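Local coordinates for chemotaxis response regulator protein-glutamate methylesterase (Thermotoga maritima, PDB 3SFT) that removes methyl groups from the methylglutamate side chains of chemoreceptors and probably also deamidates particular receptor glutamines, here represented by its catalytic domain, at residues Ser6-Val11 against Lys124-Ala129; Asp23-Asn28 against Leu180-Ile185. One frame throughout, in Å; residues are numbered along the deposited sequence.

Interaction 1: residues Ser6-Val11 against Lys124-Ala129; sequences SGKIVV and KSKTIA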
loop_
_atom_site.group_PDB
_atom_site.type_symbol
_atom_site.label_atom_id
_atom_site.label_comp_id
_atom_site.label_asym_id
_atom_site.label_seq_id
_atom_site.Cartn_x
_atom_site.Cartn_y
_atom_site.Cartn_z
ATOM N N SER A 6 15.518 -5.201 -8.388
ATOM C CA SER A 6 16.079 -3.873 -8.161
ATOM C C SER A 6 15.016 -2.852 -7.747
ATOM O O SER A 6 13.814 -3.079 -7.916
ATOM C CB SER A 6 16.795 -3.377 -9.424
ATOM O OG SER A 6 15.886 -3.195 -10.499
ATOM N N GLY A 7 15.479 -1.725 -7.214
ATOM C CA GLY A 7 14.582 -0.665 -6.796
ATOM C C GLY A 7 13.765 -0.924 -5.543
ATOM O O GLY A 7 13.861 -1.976 -4.905
ATOM N N LYS A 8 12.940 0.057 -5.207
ATOM C CA LYS A 8 12.087 -0.012 -4.035
ATOM C C LYS A 8 10.639 -0.294 -4.414
ATOM O O LYS A 8 10.310 -0.444 -5.592
ATOM C CB LYS A 8 12.175 1.307 -3.267
ATOM C CG LYS A 8 13.600 1.703 -2.927
ATOM C CD LYS A 8 13.660 2.880 -1.981
ATOM C CE LYS A 8 15.105 3.204 -1.629
ATOM N NZ LYS A 8 15.211 4.237 -0.561
ATOM N N ILE A 9 9.788 -0.402 -3.398
ATOM C CA ILE A 9 8.364 -0.631 -3.594
ATOM C C ILE A 9 7.591 0.087 -2.491
ATOM O O ILE A 9 8.071 0.228 -1.365
ATOM C CB ILE A 9 8.002 -2.140 -3.579
ATOM C CG1 ILE A 9 6.577 -2.337 -4.111
ATOM C CG2 ILE A 9 8.149 -2.721 -2.169
ATOM C CD1 ILE A 9 6.140 -3.782 -4.163
ATOM N N VAL A 10 6.420 0.593 -2.844
ATOM C CA VAL A 10 5.573 1.278 -1.889
ATOM C C VAL A 10 4.276 0.485 -1.761
ATOM O O VAL A 10 3.608 0.205 -2.750
ATOM C CB VAL A 10 5.260 2.722 -2.339
ATOM C CG1 VAL A 10 4.387 3.420 -1.298
ATOM C CG2 VAL A 10 6.555 3.499 -2.555
ATOM N N VAL A 11 3.972 0.058 -0.545
ATOM C CA VAL A 11 2.757 -0.690 -0.282
ATOM C C VAL A 11 1.929 0.170 0.664
ATOM O O VAL A 11 2.384 0.531 1.751
ATOM C CB VAL A 11 3.061 -2.059 0.361
ATOM C CG1 VAL A 11 1.766 -2.800 0.660
ATOM C CG2 VAL A 11 3.947 -2.890 -0.564
ATOM N N LYS A 124 12.902 -6.319 1.193
ATOM C CA LYS A 124 13.628 -6.074 2.441
ATOM C C LYS A 124 13.807 -4.594 2.808
ATOM O O LYS A 124 12.822 -3.864 2.905
ATOM C CB LYS A 124 14.968 -6.822 2.435
ATOM C CG LYS A 124 14.803 -8.337 2.431
ATOM C CD LYS A 124 16.137 -9.050 2.591
ATOM C CE LYS A 124 15.958 -10.564 2.672
ATOM N NZ LYS A 124 15.472 -11.133 1.383
ATOM N N SER A 125 15.050 -4.141 2.978
ATOM C CA SER A 125 15.304 -2.746 3.351
ATOM C C SER A 125 14.786 -1.723 2.338
ATOM O O SER A 125 14.646 -0.546 2.661
ATOM C CB SER A 125 16.795 -2.506 3.630
ATOM O OG SER A 125 17.558 -2.486 2.435
ATOM N N LYS A 126 14.485 -2.176 1.123
ATOM C CA LYS A 126 13.974 -1.289 0.081
ATOM C C LYS A 126 12.438 -1.210 0.079
ATOM O O LYS A 126 11.834 -0.665 -0.849
ATOM C CB LYS A 126 14.489 -1.735 -1.298
ATOM C CG LYS A 126 16.011 -1.711 -1.442
ATOM C CD LYS A 126 16.588 -0.354 -1.046
ATOM C CE LYS A 126 18.111 -0.342 -1.137
ATOM N NZ LYS A 126 18.597 -0.479 -2.546
ATOM N N THR A 127 11.815 -1.761 1.120
ATOM C CA THR A 127 10.359 -1.750 1.247
ATOM C C THR A 127 9.900 -0.491 1.973
ATOM O O THR A 127 10.480 -0.098 2.984
ATOM C CB THR A 127 9.841 -2.969 2.052
ATOM O OG1 THR A 127 10.409 -4.170 1.523
ATOM C CG2 THR A 127 8.312 -3.064 1.974
ATOM N N ILE A 128 8.870 0.147 1.435
ATOM C CA ILE A 128 8.298 1.340 2.041
ATOM C C ILE A 128 6.817 1.056 2.283
ATOM O O ILE A 128 6.093 0.720 1.346
ATOM C CB ILE A 128 8.429 2.577 1.119
ATOM C CG1 ILE A 128 9.902 2.946 0.915
ATOM C CG2 ILE A 128 7.685 3.765 1.726
ATOM C CD1 ILE A 128 10.118 4.135 -0.040
ATOM N N ALA A 129 6.387 1.134 3.542
ATOM C CA ALA A 129 4.987 0.895 3.898
ATOM C C ALA A 129 4.310 2.205 4.276
ATOM O O ALA A 129 4.904 3.048 4.947
ATOM C CB ALA A 129 4.886 -0.095 5.060
#
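Lys8 and Lys126 meet where two parallel strands begin to pair, and the side chain of Lys8 traces the junction atom by atom. Its CB sits 3.1 Å from the carbonyl O of Lys126, and CG, turned anti to its own carbonyl carbon (chi1 -54°), stays near that same oxygen, with Lys126 O 3.6 Å away. Beyond CG the chain is extended: CD approaches Ile128 CD1 at 4.2 Å, and CE touches Lys126 CD at 3.9 Å as the two lysines pass obliquely. The tip turns to neither strand, for NZ is hydrogen-bonded to the carbonyl O of Leu192 in helix 185-192. The two ammonium nitrogens, Lys8 NZ and Lys126 NZ, stay 6.1 Å apart. An alanine in place of Lys8 would probably leave Leu192 O without this donor and open a gap beside Lys126 CD and Ile128 CD1.

Beyond the lysines the backbones zip together. Ile9 N donates to Lys126 O in a rather long bond of 3.3 Å, Ile9 O accepts from Ile128 N at 2.9 Å, and Val11 N completes the ladder on Ile128 O with a nearly straight N-H...O angle of 167°. The CA-H of Val10 also points at Ile128 O, so that carbonyl is approached from two neighbouring residues. Val10 and Ile128 share one face of the sheet, where Ile128 packs on Leu189 and Leu192; on the other, Ile9 lies beside Thr127, CG2 against CG2, with helices 112-123 and 140-148 over that face. At the start of its strand, Thr127 grips Lys124 O with both N and OG1. Strands running in step, their directions 25° apart, with helices packed on both faces, are the hallmark of a doubly wound alpha/beta fold, here a modified form.

Interaction 2: residues Asp23-Asn28 against Leu180-Ile185; sequences DMIIPN and LPAYKI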
loop_
_atom_site.group_PDB
_atom_site.type_symbol
_atom_site.label_atom_id
_atom_site.label_comp_id
_atom_site.label_asym_id
_atom_site.label_seq_id
_atom_site.Cartn_x
_atom_site.Cartn_y
_atom_site.Cartn_z
ATOM N N ASP A 23 -6.442 10.586 -2.634
ATOM C CA ASP A 23 -6.616 11.696 -3.574
ATOM C C ASP A 23 -5.563 12.767 -3.344
ATOM O O ASP A 23 -5.257 13.537 -4.249
ATOM C CB ASP A 23 -7.995 12.350 -3.417
ATOM C CG ASP A 23 -9.115 11.532 -4.023
ATOM O OD1 ASP A 23 -8.843 10.597 -4.809
ATOM O OD2 ASP A 23 -10.283 11.836 -3.708
ATOM N N MET A 24 -5.063 12.850 -2.112
ATOM C CA MET A 24 -4.034 13.820 -1.747
ATOM C C MET A 24 -2.633 13.251 -1.982
ATOM O O MET A 24 -1.642 13.975 -1.884
ATOM C CB MET A 24 -4.154 14.198 -0.267
ATOM C CG MET A 24 -5.441 14.891 0.142
ATOM S SD MET A 24 -5.402 15.395 1.899
ATOM C CE MET A 24 -6.621 14.282 2.594
ATOM N N ILE A 25 -2.555 11.962 -2.305
ATOM C CA ILE A 25 -1.268 11.295 -2.508
ATOM C C ILE A 25 -0.939 10.908 -3.948
ATOM O O ILE A 25 -0.023 11.463 -4.555
ATOM C CB ILE A 25 -1.161 10.020 -1.631
ATOM C CG1 ILE A 25 -1.442 10.354 -0.166
ATOM C CG2 ILE A 25 0.225 9.394 -1.765
ATOM C CD1 ILE A 25 -1.469 9.137 0.735
ATOM N N ILE A 26 -1.672 9.929 -4.469
ATOM C CA ILE A 26 -1.460 9.413 -5.818
ATOM C C ILE A 26 -1.416 10.454 -6.946
ATOM O O ILE A 26 -0.510 10.417 -7.780
ATOM C CB ILE A 26 -2.483 8.296 -6.141
ATOM C CG1 ILE A 26 -2.417 7.214 -5.057
ATOM C CG2 ILE A 26 -2.215 7.687 -7.524
ATOM C CD1 ILE A 26 -1.028 6.618 -4.847
ATOM N N PRO A 27 -2.386 11.388 -6.989
ATOM C CA PRO A 27 -2.396 12.410 -8.043
ATOM C C PRO A 27 -1.190 13.349 -8.008
ATOM O O PRO A 27 -0.895 14.010 -8.999
ATOM C CB PRO A 27 -3.692 13.178 -7.760
ATOM C CG PRO A 27 -4.573 12.140 -7.125
ATOM C CD PRO A 27 -3.612 11.479 -6.175
ATOM N N ASN A 28 -0.491 13.393 -6.873
ATOM C CA ASN A 28 0.665 14.271 -6.711
ATOM C C ASN A 28 2.029 13.597 -6.882
ATOM O O ASN A 28 3.038 14.066 -6.350
ATOM C CB ASN A 28 0.582 14.997 -5.366
ATOM C CG ASN A 28 -0.719 15.782 -5.203
ATOM O OD1 ASN A 28 -1.352 15.744 -4.146
ATOM N ND2 ASN A 28 -1.129 16.481 -6.257
ATOM N N LEU A 180 2.804 11.599 8.976
ATOM C CA LEU A 180 2.540 12.743 8.111
ATOM C C LEU A 180 1.120 12.872 7.593
ATOM O O LEU A 180 0.454 11.874 7.320
ATOM C CB LEU A 180 3.460 12.663 6.886
ATOM C CG LEU A 180 4.976 12.575 7.073
ATOM C CD1 LEU A 180 5.597 12.022 5.808
ATOM C CD2 LEU A 180 5.548 13.942 7.403
ATOM N N PRO A 181 0.627 14.115 7.467
ATOM C CA PRO A 181 -0.732 14.286 6.948
ATOM C C PRO A 181 -0.643 13.821 5.492
ATOM O O PRO A 181 0.427 13.889 4.886
ATOM C CB PRO A 181 -0.962 15.792 7.081
ATOM C CG PRO A 181 0.417 16.374 7.024
ATOM C CD PRO A 181 1.207 15.406 7.869
ATOM N N ALA A 182 -1.738 13.296 4.958
ATOM C CA ALA A 182 -1.760 12.762 3.596
ATOM C C ALA A 182 -1.058 13.595 2.529
ATOM O O ALA A 182 -0.292 13.054 1.734
ATOM C CB ALA A 182 -3.190 12.459 3.172
ATOM N N TYR A 183 -1.302 14.903 2.524
ATOM C CA TYR A 183 -0.696 15.796 1.536
ATOM C C TYR A 183 0.834 15.895 1.579
ATOM O O TYR A 183 1.459 16.270 0.582
ATOM C CB TYR A 183 -1.341 17.191 1.589
ATOM C CG TYR A 183 -1.299 17.879 2.943
ATOM C CD1 TYR A 183 -0.183 18.621 3.339
ATOM C CD2 TYR A 183 -2.382 17.800 3.817
ATOM C CE1 TYR A 183 -0.148 19.268 4.571
ATOM C CE2 TYR A 183 -2.358 18.441 5.050
ATOM C CZ TYR A 183 -1.236 19.174 5.419
ATOM O OH TYR A 183 -1.201 19.811 6.637
ATOM N N LYS A 184 1.442 15.585 2.723
ATOM C CA LYS A 184 2.902 15.628 2.825
ATOM C C LYS A 184 3.547 14.280 2.499
ATOM O O LYS A 184 4.767 14.184 2.363
ATOM C CB LYS A 184 3.352 16.099 4.211
ATOM C CG LYS A 184 3.367 17.617 4.375
ATOM C CD LYS A 184 3.983 18.024 5.703
ATOM C CE LYS A 184 4.087 19.541 5.847
ATOM N NZ LYS A 184 5.039 20.146 4.868
ATOM N N ILE A 185 2.722 13.244 2.389
ATOM C CA ILE A 185 3.197 11.898 2.082
ATOM C C ILE A 185 3.840 11.773 0.689
ATOM O O ILE A 185 4.896 11.163 0.559
ATOM C CB ILE A 185 2.071 10.840 2.295
ATOM C CG1 ILE A 185 1.685 10.797 3.780
ATOM C CG2 ILE A 185 2.516 9.456 1.819
ATOM C CD1 ILE A 185 0.747 9.655 4.161
#
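Met24 and Ala182 bring together two turns of the modified doubly wound alpha/beta domain: one follows helix 18-22, the other links the outermost strand 178-180 to helix 185-192. No hydrogen bond joins them; shape does the work. The small bump is the methyl of Ala182, and the hollow is the curved flank of Met24, whose CB, SD and CE all come near it, the sulphur at 3.9 Å from Ala182 CB. A chi3 of -111° carries CE back to that same methyl. SD also borders the edge of the Tyr183 ring, near the ring plane and 4.3 Å from CD2. Pro181 CG lies over one face of this ring, off toward the rim, while the hydroxyl OH bonds to Glu159.

Ile25 supplies the second bump, lying against Ala182 O and Ile185. Its CG1 rests 3.5 Å from Ala182 O, a carbonyl already taken up by the backbone N-H of Ile185, so the apolar branch adds packing around an acceptor that has its donor. Farther out, the tip of Ile25 reaches both methyls of Ile185, where CD1 of Ile25 stands 4.1 Å from both CG2 and CD1 of Ile185.

Helix 185-192 connects the two contacts: Ile185 of interaction 2 opens it, and farther along, its later turns lie against interaction 1. The contacts do not touch; their centres lie about 18 Å apart and their nearest atoms about 7 Å. Interaction 1 belongs to the middle of the parallel sheet, whereas interaction 2 joins a connection between two inner strands to the loop after outermost strand 178-180. Only the first approaches the predicted active site, the side chain of Val11 lying about 9 Å from that of Asp138 and about 11 Å from that of His42. Along the chain the segments alternate, and both contacts bring together parts of one domain more than 100 residues apart.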